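Metagenomic carboxyl esterase MGS0156 (Uncultured organism, PDB 5D8M) probably hydrolyses carboxylic ester bonds, acting as a carboxyl esterase. Local coordinates at residues Gln31-Ala43 / Leu64-Val78. Sequence-based numbering, arbitrary orientation.
Sequences QDGRGRFREIMTA and LWRLAGEPGPTGRPV
Arg-38 and Glu-70 form a salt bridge that ties the first turns of helix 34-48 to the irregular loop 64-78, which runs along the outer side of the helix from Arg-34 to Ala-43, beside strand 31-32, an outermost strand of a parallel sheet whose strand order is consistent with an alpha/beta-hydrolase fold. Bent at chi3 (-53°), the arginine turns its guanidinium nearly coplanar with the carboxylate, and NE meets Glu-70 OE1 at 2.7 Å while NH2 takes the syn lone pair of OE2. NH1 and NH2 also converge on Leu-64 O, so one planar group with five N-H bonds suits both a carboxylate and a backbone carbonyl. Shortening this side chain to an alanine is likely to leave Glu-70 without its salt-bridge partner and the Leu-64 carbonyl without its two arginine donors.

Arg-34 works similarly at the Leu-67 to Glu-70 type II turn: Asp-32 holds NE and NH2 side-on, while NH1 and NH2 both reach Ala-68 O, each at 3.1 Å. A water joins Arg-34 NH1 to Glu-70 OE2. Arg-36 extends the other way, giving NH1 to Arg-76 O (2.8 Å) and NH2 to Pro-77 O. Its NH2 also forms a salt bridge with Glu-337 of helix 324-338, which probably offsets part of the charge of Arg-36 and of Arg-76, whose NH1 lies over one face of the guanidinium.

Backbone amides are received by Glu-39, whose extended chain brings OE1 to Thr-74 N (2.9 Å) and OE2 to Gly-75 N. Gly-35 lets the loop pass close, its CA 3.4 Å from Pro-71 O, where any CB would clash.

Apolar contacts lie at both ends of the loop segment. Leu-64 CD1 lies against Phe-37 and the selenium of Met-41, a selenomethionine, both of which also touch helix 324-338. Branched Val-78 fits between Ile-40 and Ala-43, its CG2 3.8 Å from Ala-43 CB.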
ATOM      1  N   GLN A  31       6.537  10.892  11.869  1.00 16.44           N
ATOM      2  CA  GLN A  31       6.144  10.552  13.227  1.00 21.72           C
ATOM      3  C   GLN A  31       6.202   9.044  13.417  1.00 23.05           C
ATOM      4  O   GLN A  31       5.704   8.289  12.576  1.00 23.48           O
ATOM      5  CB  GLN A  31       4.733  11.055  13.543  1.00 24.62           C
ATOM      6  CG  GLN A  31       4.515  12.532  13.313  1.00 34.79           C
ATOM      7  CD  GLN A  31       3.076  12.953  13.618  1.00 50.79           C
ATOM      8  OE1 GLN A  31       2.343  12.270  14.357  1.00 52.70           O
ATOM      9  NE2 GLN A  31       2.662  14.079  13.044  1.00 59.44           N
ATOM     10  N   ASP A  32       6.805   8.606  14.519  1.00 20.98           N
ATOM     11  CA  ASP A  32       6.969   7.177  14.775  1.00 23.25           C
ATOM     12  C   ASP A  32       5.764   6.598  15.524  1.00 22.85           C
ATOM     13  O   ASP A  32       5.666   6.736  16.724  1.00 21.73           O
ATOM     14  CB  ASP A  32       8.255   6.926  15.572  1.00 24.03           C
ATOM     15  CG  ASP A  32       8.702   5.464  15.524  1.00 26.76           C
ATOM     16  OD1 ASP A  32       7.861   4.591  15.200  1.00 21.90           O
ATOM     17  OD2 ASP A  32       9.894   5.191  15.800  1.00 25.24           O
ATOM     18  N   GLY A  33       4.852   5.934  14.824  1.00 22.11           N
ATOM     19  CA  GLY A  33       3.698   5.368  15.508  1.00 19.77           C
ATOM     20  C   GLY A  33       3.736   3.858  15.629  1.00 19.18           C
ATOM     21  O   GLY A  33       2.689   3.220  15.864  1.00 16.49           O
ATOM     22  N   ARG A  34       4.931   3.288  15.449  1.00 15.20           N
ATOM     23  CA  ARG A  34       5.115   1.838  15.404  1.00 16.06           C
ATOM     24  C   ARG A  34       4.668   1.126  16.670  1.00 17.49           C
ATOM     25  O   ARG A  34       4.153   0.009  16.608  1.00 15.32           O
ATOM     26  CB  ARG A  34       6.584   1.486  15.147  1.00 16.16           C
ATOM     27  CG  ARG A  34       7.045   1.760  13.737  1.00 15.79           C
ATOM     28  CD  ARG A  34       8.510   1.445  13.578  1.00 16.52           C
ATOM     29  NE  ARG A  34       9.354   2.374  14.333  1.00 15.43           N
ATOM     30  CZ  ARG A  34      10.573   2.067  14.761  1.00 18.49           C
ATOM     31  NH1 ARG A  34      11.062   0.852  14.524  1.00 13.15           N
ATOM     32  NH2 ARG A  34      11.303   2.971  15.422  1.00 18.34           N
ATOM     33  N   GLY A  35       4.924   1.758  17.813  1.00 18.18           N
ATOM     34  CA  GLY A  35       4.613   1.176  19.103  1.00 18.26           C
ATOM     35  C   GLY A  35       3.114   1.082  19.348  1.00 19.27           C
ATOM     36  O   GLY A  35       2.621   0.047  19.775  1.00 20.60           O
ATOM     37  N   ARG A  36       2.387   2.161  19.086  1.00 20.31           N
ATOM     38  CA  ARG A  36       0.955   2.148  19.322  1.00 24.63           C
ATOM     39  C   ARG A  36       0.259   1.244  18.294  1.00 23.07           C
ATOM     40  O   ARG A  36      -0.680   0.512  18.626  1.00 17.01           O
ATOM     41  CB  ARG A  36       0.384   3.571  19.285  1.00 22.41           C
ATOM     42  CG  ARG A  36      -1.135   3.662  19.537  1.00 19.05           C
ATOM     43  CD  ARG A  36      -1.557   3.016  20.846  1.00 18.99           C
ATOM     44  NE  ARG A  36      -2.992   3.167  21.072  1.00 19.70           N
ATOM     45  CZ  ARG A  36      -3.657   2.634  22.095  1.00 25.20           C
ATOM     46  NH1 ARG A  36      -3.019   1.902  23.003  1.00 23.61           N
ATOM     47  NH2 ARG A  36      -4.962   2.844  22.221  1.00 23.75           N
ATOM     48  N   PHE A  37       0.746   1.251  17.058  1.00 14.96           N
ATOM     49  CA  PHE A  37       0.128   0.384  16.060  1.00 14.31           C
ATOM     50  C   PHE A  37       0.304  -1.104  16.428  1.00 15.27           C
ATOM     51  O   PHE A  37      -0.658  -1.880  16.325  1.00 14.29           O
ATOM     52  CB  PHE A  37       0.682   0.676  14.664  1.00 13.52           C
ATOM     53  CG  PHE A  37      -0.029  -0.076  13.566  1.00 14.55           C
ATOM     54  CD1 PHE A  37      -1.263   0.359  13.089  1.00 15.37           C
ATOM     55  CD2 PHE A  37       0.508  -1.239  13.054  1.00 16.90           C
ATOM     56  CE1 PHE A  37      -1.936  -0.351  12.080  1.00 14.61           C
ATOM     57  CE2 PHE A  37      -0.150  -1.956  12.045  1.00 12.51           C
ATOM     58  CZ  PHE A  37      -1.370  -1.504  11.558  1.00 14.80           C
ATOM     59  N   ARG A  38       1.506  -1.499  16.866  1.00 16.20           N
ATOM     60  CA  ARG A  38       1.730  -2.889  17.312  1.00 19.03           C
ATOM     61  C   ARG A  38       0.781  -3.263  18.454  1.00 17.51           C
ATOM     62  O   ARG A  38       0.188  -4.347  18.477  1.00 15.32           O
ATOM     63  CB  ARG A  38       3.184  -3.110  17.769  1.00 19.10           C
ATOM     64  CG  ARG A  38       3.435  -4.516  18.349  1.00 17.39           C
ATOM     65  CD  ARG A  38       4.894  -4.725  18.824  1.00 18.21           C
ATOM     66  NE  ARG A  38       5.868  -4.394  17.773  1.00 14.80           N
ATOM     67  CZ  ARG A  38       6.232  -5.200  16.782  1.00 18.79           C
ATOM     68  NH1 ARG A  38       5.718  -6.415  16.688  1.00 14.55           N
ATOM     69  NH2 ARG A  38       7.122  -4.785  15.880  1.00 17.32           N
ATOM     70  N   GLU A  39       0.634  -2.337  19.388  1.00 15.91           N
ATOM     71  CA  GLU A  39      -0.235  -2.506  20.529  1.00 16.86           C
ATOM     72  C   GLU A  39      -1.689  -2.758  20.109  1.00 16.77           C
ATOM     73  O   GLU A  39      -2.340  -3.670  20.605  1.00 17.19           O
ATOM     74  CB  GLU A  39      -0.130  -1.258  21.404  1.00 18.63           C
ATOM     75  CG  GLU A  39      -0.792  -1.326  22.769  1.00 24.35           C
ATOM     76  CD  GLU A  39      -0.421  -0.112  23.596  1.00 30.13           C
ATOM     77  OE1 GLU A  39       0.091   0.867  23.009  1.00 28.06           O
ATOM     78  OE2 GLU A  39      -0.597  -0.147  24.829  1.00 36.17           O
ATOM     79  N   ILE A  40      -2.188  -1.926  19.202  1.00 16.60           N
ATOM     80  CA  ILE A  40      -3.542  -2.059  18.682  1.00 16.40           C
ATOM     81  C   ILE A  40      -3.725  -3.377  17.936  1.00 15.88           C
ATOM     82  O   ILE A  40      -4.684  -4.121  18.199  1.00 16.74           O
ATOM     83  CB  ILE A  40      -3.880  -0.879  17.756  1.00 16.19           C
ATOM     84  CG1 ILE A  40      -4.082   0.383  18.603  1.00 17.58           C
ATOM     85  CG2 ILE A  40      -5.122  -1.181  16.911  1.00 16.17           C
ATOM     86  CD1 ILE A  40      -4.267   1.662  17.773  1.00 18.56           C
HETATM   87  N   MSE A  41      -2.806  -3.691  17.025  1.00 15.11           N
HETATM   88  CA  MSE A  41      -2.981  -4.891  16.202  1.00 14.81           C
HETATM   89  C   MSE A  41      -2.885  -6.145  17.071  1.00 17.04           C
HETATM   90  O   MSE A  41      -3.664  -7.092  16.924  1.00 18.49           O
HETATM   91  CB  MSE A  41      -1.960  -4.933  15.064  1.00 14.08           C
HETATM   92  CG  MSE A  41      -2.248  -6.005  14.026  1.00 19.13           C
HETATM   93 SE   MSE A  41      -1.116  -5.842  12.444  0.58 17.40          SE
HETATM   94  CE  MSE A  41      -1.650  -7.545  11.585  1.00 13.69           C
ATOM     95  N   THR A  42      -1.964  -6.121  18.019  1.00 17.81           N
ATOM     96  CA  THR A  42      -1.774  -7.236  18.931  1.00 19.39           C
ATOM     97  C   THR A  42      -3.017  -7.520  19.810  1.00 21.67           C
ATOM     98  O   THR A  42      -3.410  -8.681  19.982  1.00 17.44           O
ATOM     99  CB  THR A  42      -0.529  -6.978  19.816  1.00 19.14           C
ATOM    100  OG1 THR A  42       0.635  -6.923  18.973  1.00 19.56           O
ATOM    101  CG2 THR A  42      -0.356  -8.074  20.853  1.00 21.07           C
ATOM    102  N   ALA A  43      -3.630  -6.462  20.344  1.00 19.83           N
ATOM    103  CA  ALA A  43      -4.856  -6.567  21.142  1.00 20.93           C
ATOM    104  C   ALA A  43      -6.033  -7.063  20.311  1.00 21.21           C
ATOM    105  O   ALA A  43      -6.838  -7.869  20.789  1.00 18.65           O
ATOM    106  CB  ALA A  43      -5.197  -5.212  21.781  1.00 19.35           C
ATOM    107  N   LEU A  64       4.610  -8.018  12.796  1.00 14.78           N
ATOM    108  CA  LEU A  64       5.275  -6.743  12.522  1.00 14.43           C
ATOM    109  C   LEU A  64       6.713  -6.804  12.953  1.00 15.19           C
ATOM    110  O   LEU A  64       6.990  -7.075  14.122  1.00 16.50           O
ATOM    111  CB  LEU A  64       4.583  -5.602  13.262  1.00 14.52           C
ATOM    112  CG  LEU A  64       3.127  -5.319  12.898  1.00 16.27           C
ATOM    113  CD1 LEU A  64       2.472  -4.481  14.009  1.00 14.40           C
ATOM    114  CD2 LEU A  64       3.070  -4.557  11.546  1.00 12.81           C
ATOM    115  N   TRP A  65       7.623  -6.553  12.016  1.00 15.22           N
ATOM    116  CA  TRP A  65       9.055  -6.595  12.315  1.00 15.55           C
ATOM    117  C   TRP A  65       9.393  -5.597  13.394  1.00 16.25           C
ATOM    118  O   TRP A  65       8.826  -4.505  13.430  1.00 19.73           O
ATOM    119  CB  TRP A  65       9.898  -6.289  11.074  1.00 14.98           C
ATOM    120  CG  TRP A  65       9.915  -7.391  10.079  1.00 14.65           C
ATOM    121  CD1 TRP A  65       9.177  -7.471   8.929  1.00 13.70           C
ATOM    122  CD2 TRP A  65      10.701  -8.583  10.138  1.00 16.59           C
ATOM    123  NE1 TRP A  65       9.467  -8.638   8.264  1.00 13.83           N
ATOM    124  CE2 TRP A  65      10.391  -9.344   8.990  1.00 15.68           C
ATOM    125  CE3 TRP A  65      11.638  -9.085  11.051  1.00 16.61           C
ATOM    126  CZ2 TRP A  65      10.992 -10.571   8.723  1.00 15.50           C
ATOM    127  CZ3 TRP A  65      12.234 -10.317  10.783  1.00 17.42           C
ATOM    128  CH2 TRP A  65      11.904 -11.045   9.628  1.00 16.67           C
ATOM    129  N   ARG A  66      10.322  -5.983  14.263  1.00 17.41           N
ATOM    130  CA  ARG A  66      10.840  -5.093  15.285  1.00 19.21           C
ATOM    131  C   ARG A  66      12.118  -4.425  14.813  1.00 19.38           C
ATOM    132  O   ARG A  66      13.196  -4.920  15.098  1.00 20.31           O
ATOM    133  CB  ARG A  66      11.143  -5.860  16.576  1.00 23.38           C
ATOM    134  CG  ARG A  66       9.958  -6.540  17.213  1.00 26.40           C
ATOM    135  CD  ARG A  66      10.402  -7.595  18.226  1.00 27.61           C
ATOM    136  NE  ARG A  66      10.971  -8.768  17.567  1.00 28.39           N
ATOM    137  CZ  ARG A  66      11.425  -9.846  18.203  1.00 33.76           C
ATOM    138  NH1 ARG A  66      11.377  -9.908  19.528  1.00 35.20           N
ATOM    139  NH2 ARG A  66      11.920 -10.870  17.513  1.00 33.78           N
ATOM    140  N   LEU A  67      12.003  -3.303  14.112  1.00 19.20           N
ATOM    141  CA  LEU A  67      13.169  -2.519  13.735  1.00 17.87           C
ATOM    142  C   LEU A  67      13.640  -1.747  14.955  1.00 20.90           C
ATOM    143  O   LEU A  67      12.926  -1.670  15.948  1.00 23.62           O
ATOM    144  CB  LEU A  67      12.857  -1.571  12.564  1.00 16.74           C
ATOM    145  CG  LEU A  67      13.252  -2.121  11.175  1.00 15.96           C
ATOM    146  CD1 LEU A  67      12.357  -3.280  10.763  1.00 15.34           C
ATOM    147  CD2 LEU A  67      13.284  -1.035  10.107  1.00 15.81           C
ATOM    148  N   ALA A  68      14.843  -1.186  14.882  1.00 22.84           N
ATOM    149  CA  ALA A  68      15.437  -0.494  16.029  1.00 26.62           C
ATOM    150  C   ALA A  68      14.664   0.773  16.389  1.00 26.15           C
ATOM    151  O   ALA A  68      13.989   1.373  15.547  1.00 23.80           O
ATOM    152  CB  ALA A  68      16.922  -0.153  15.747  1.00 23.94           C
ATOM    153  N   GLY A  69      14.772   1.175  17.647  1.00 26.91           N
ATOM    154  CA  GLY A  69      14.180   2.418  18.104  1.00 28.17           C
ATOM    155  C   GLY A  69      12.675   2.382  18.317  1.00 24.99           C
ATOM    156  O   GLY A  69      12.076   3.417  18.573  1.00 25.90           O
ATOM    157  N   GLU A  70      12.050   1.212  18.227  1.00 22.21           N
ATOM    158  CA  GLU A  70      10.598   1.186  18.321  1.00 21.46           C
ATOM    159  C   GLU A  70      10.104   1.643  19.703  1.00 23.72           C
ATOM    160  O   GLU A  70      10.531   1.121  20.725  1.00 24.61           O
ATOM    161  CB  GLU A  70      10.055  -0.205  18.000  1.00 22.39           C
ATOM    162  CG  GLU A  70       8.527  -0.221  17.841  1.00 24.14           C
ATOM    163  CD  GLU A  70       7.987  -1.600  17.552  1.00 27.19           C
ATOM    164  OE1 GLU A  70       7.240  -2.133  18.390  1.00 30.47           O
ATOM    165  OE2 GLU A  70       8.295  -2.153  16.480  1.00 28.83           O
ATOM    166  N   PRO A  71       9.192   2.628  19.728  1.00 27.19           N
ATOM    167  CA  PRO A  71       8.582   3.102  20.979  1.00 28.67           C
ATOM    168  C   PRO A  71       7.868   1.972  21.712  1.00 29.26           C
ATOM    169  O   PRO A  71       7.359   1.059  21.063  1.00 29.54           O
ATOM    170  CB  PRO A  71       7.570   4.155  20.509  1.00 29.84           C
ATOM    171  CG  PRO A  71       8.027   4.544  19.130  1.00 28.90           C
ATOM    172  CD  PRO A  71       8.627   3.301  18.547  1.00 25.60           C
ATOM    173  N   GLY A  72       7.848   2.019  23.038  1.00 31.73           N
ATOM    174  CA  GLY A  72       7.125   1.030  23.816  1.00 35.95           C
ATOM    175  C   GLY A  72       5.621   1.190  23.642  1.00 37.03           C
ATOM    176  O   GLY A  72       5.161   2.155  23.026  1.00 34.76           O
ATOM    177  N   PRO A  73       4.843   0.221  24.149  1.00 38.93           N
ATOM    178  CA  PRO A  73       3.383   0.374  24.160  1.00 38.38           C
ATOM    179  C   PRO A  73       2.959   1.469  25.153  1.00 39.30           C
ATOM    180  O   PRO A  73       3.637   1.673  26.154  1.00 37.80           O
ATOM    181  CB  PRO A  73       2.885  -1.014  24.584  1.00 37.21           C
ATOM    182  CG  PRO A  73       4.044  -1.631  25.298  1.00 37.64           C
ATOM    183  CD  PRO A  73       5.272  -1.105  24.627  1.00 36.78           C
ATOM    184  N   THR A  74       1.873   2.180  24.858  1.00 39.79           N
ATOM    185  CA  THR A  74       1.446   3.312  25.689  1.00 40.20           C
ATOM    186  C   THR A  74       0.701   2.851  26.932  1.00 42.14           C
ATOM    187  O   THR A  74       0.615   3.578  27.926  1.00 43.04           O
ATOM    188  CB  THR A  74       0.538   4.285  24.901  1.00 38.94           C
ATOM    189  OG1 THR A  74      -0.715   3.643  24.613  1.00 34.63           O
ATOM    190  CG2 THR A  74       1.204   4.701  23.590  1.00 38.94           C
ATOM    191  N   GLY A  75       0.156   1.639  26.870  1.00 38.89           N
ATOM    192  CA  GLY A  75      -0.671   1.116  27.942  1.00 38.69           C
ATOM    193  C   GLY A  75      -2.119   1.583  27.881  1.00 36.88           C
ATOM    194  O   GLY A  75      -2.970   1.081  28.614  1.00 37.71           O
ATOM    195  N   ARG A  76      -2.407   2.550  27.015  1.00 33.58           N
ATOM    196  CA  ARG A  76      -3.760   3.075  26.919  1.00 36.43           C
ATOM    197  C   ARG A  76      -4.653   2.015  26.277  1.00 31.41           C
ATOM    198  O   ARG A  76      -4.192   1.261  25.417  1.00 29.74           O
ATOM    199  CB  ARG A  76      -3.780   4.394  26.141  1.00 41.25           C
ATOM    200  CG  ARG A  76      -4.768   4.441  24.998  1.00 48.34           C
ATOM    201  CD  ARG A  76      -4.984   5.853  24.426  1.00 53.94           C
ATOM    202  NE  ARG A  76      -3.786   6.671  24.144  1.00 59.71           N
ATOM    203  CZ  ARG A  76      -2.629   6.272  23.597  1.00 60.28           C
ATOM    204  NH1 ARG A  76      -2.402   5.019  23.258  1.00 59.68           N
ATOM    205  NH2 ARG A  76      -1.662   7.154  23.401  1.00 63.21           N
ATOM    206  N   PRO A  77      -5.914   1.917  26.738  1.00 29.93           N
ATOM    207  CA  PRO A  77      -6.815   0.853  26.264  1.00 30.90           C
ATOM    208  C   PRO A  77      -7.011   0.859  24.759  1.00 26.61           C
ATOM    209  O   PRO A  77      -7.124   1.908  24.142  1.00 26.44           O
ATOM    210  CB  PRO A  77      -8.141   1.145  26.985  1.00 32.57           C
ATOM    211  CG  PRO A  77      -8.012   2.555  27.524  1.00 35.96           C
ATOM    212  CD  PRO A  77      -6.539   2.747  27.784  1.00 34.41           C
ATOM    213  N   VAL A  78      -7.039  -0.327  24.175  1.00 24.11           N
ATOM    214  CA  VAL A  78      -7.316  -0.451  22.755  1.00 24.37           C
ATOM    215  C   VAL A  78      -8.824  -0.636  22.561  1.00 26.74           C
ATOM    216  O   VAL A  78      -9.399  -1.575  23.091  1.00 22.12           O
ATOM    217  CB  VAL A  78      -6.553  -1.631  22.124  1.00 22.16           C
ATOM    218  CG1 VAL A  78      -6.864  -1.741  20.626  1.00 19.35           C
ATOM    219  CG2 VAL A  78      -5.043  -1.465  22.349  1.00 21.07           C
TER
HETATM  220  O   HOH W   1       9.624  -1.629  14.270  1.00 15.46           O
HETATM  221  O   HOH W   2       4.976  -9.324  15.503  1.00 17.74           O
HETATM  222  O   HOH W   3      -2.943  -1.001  25.728  1.00 32.63           O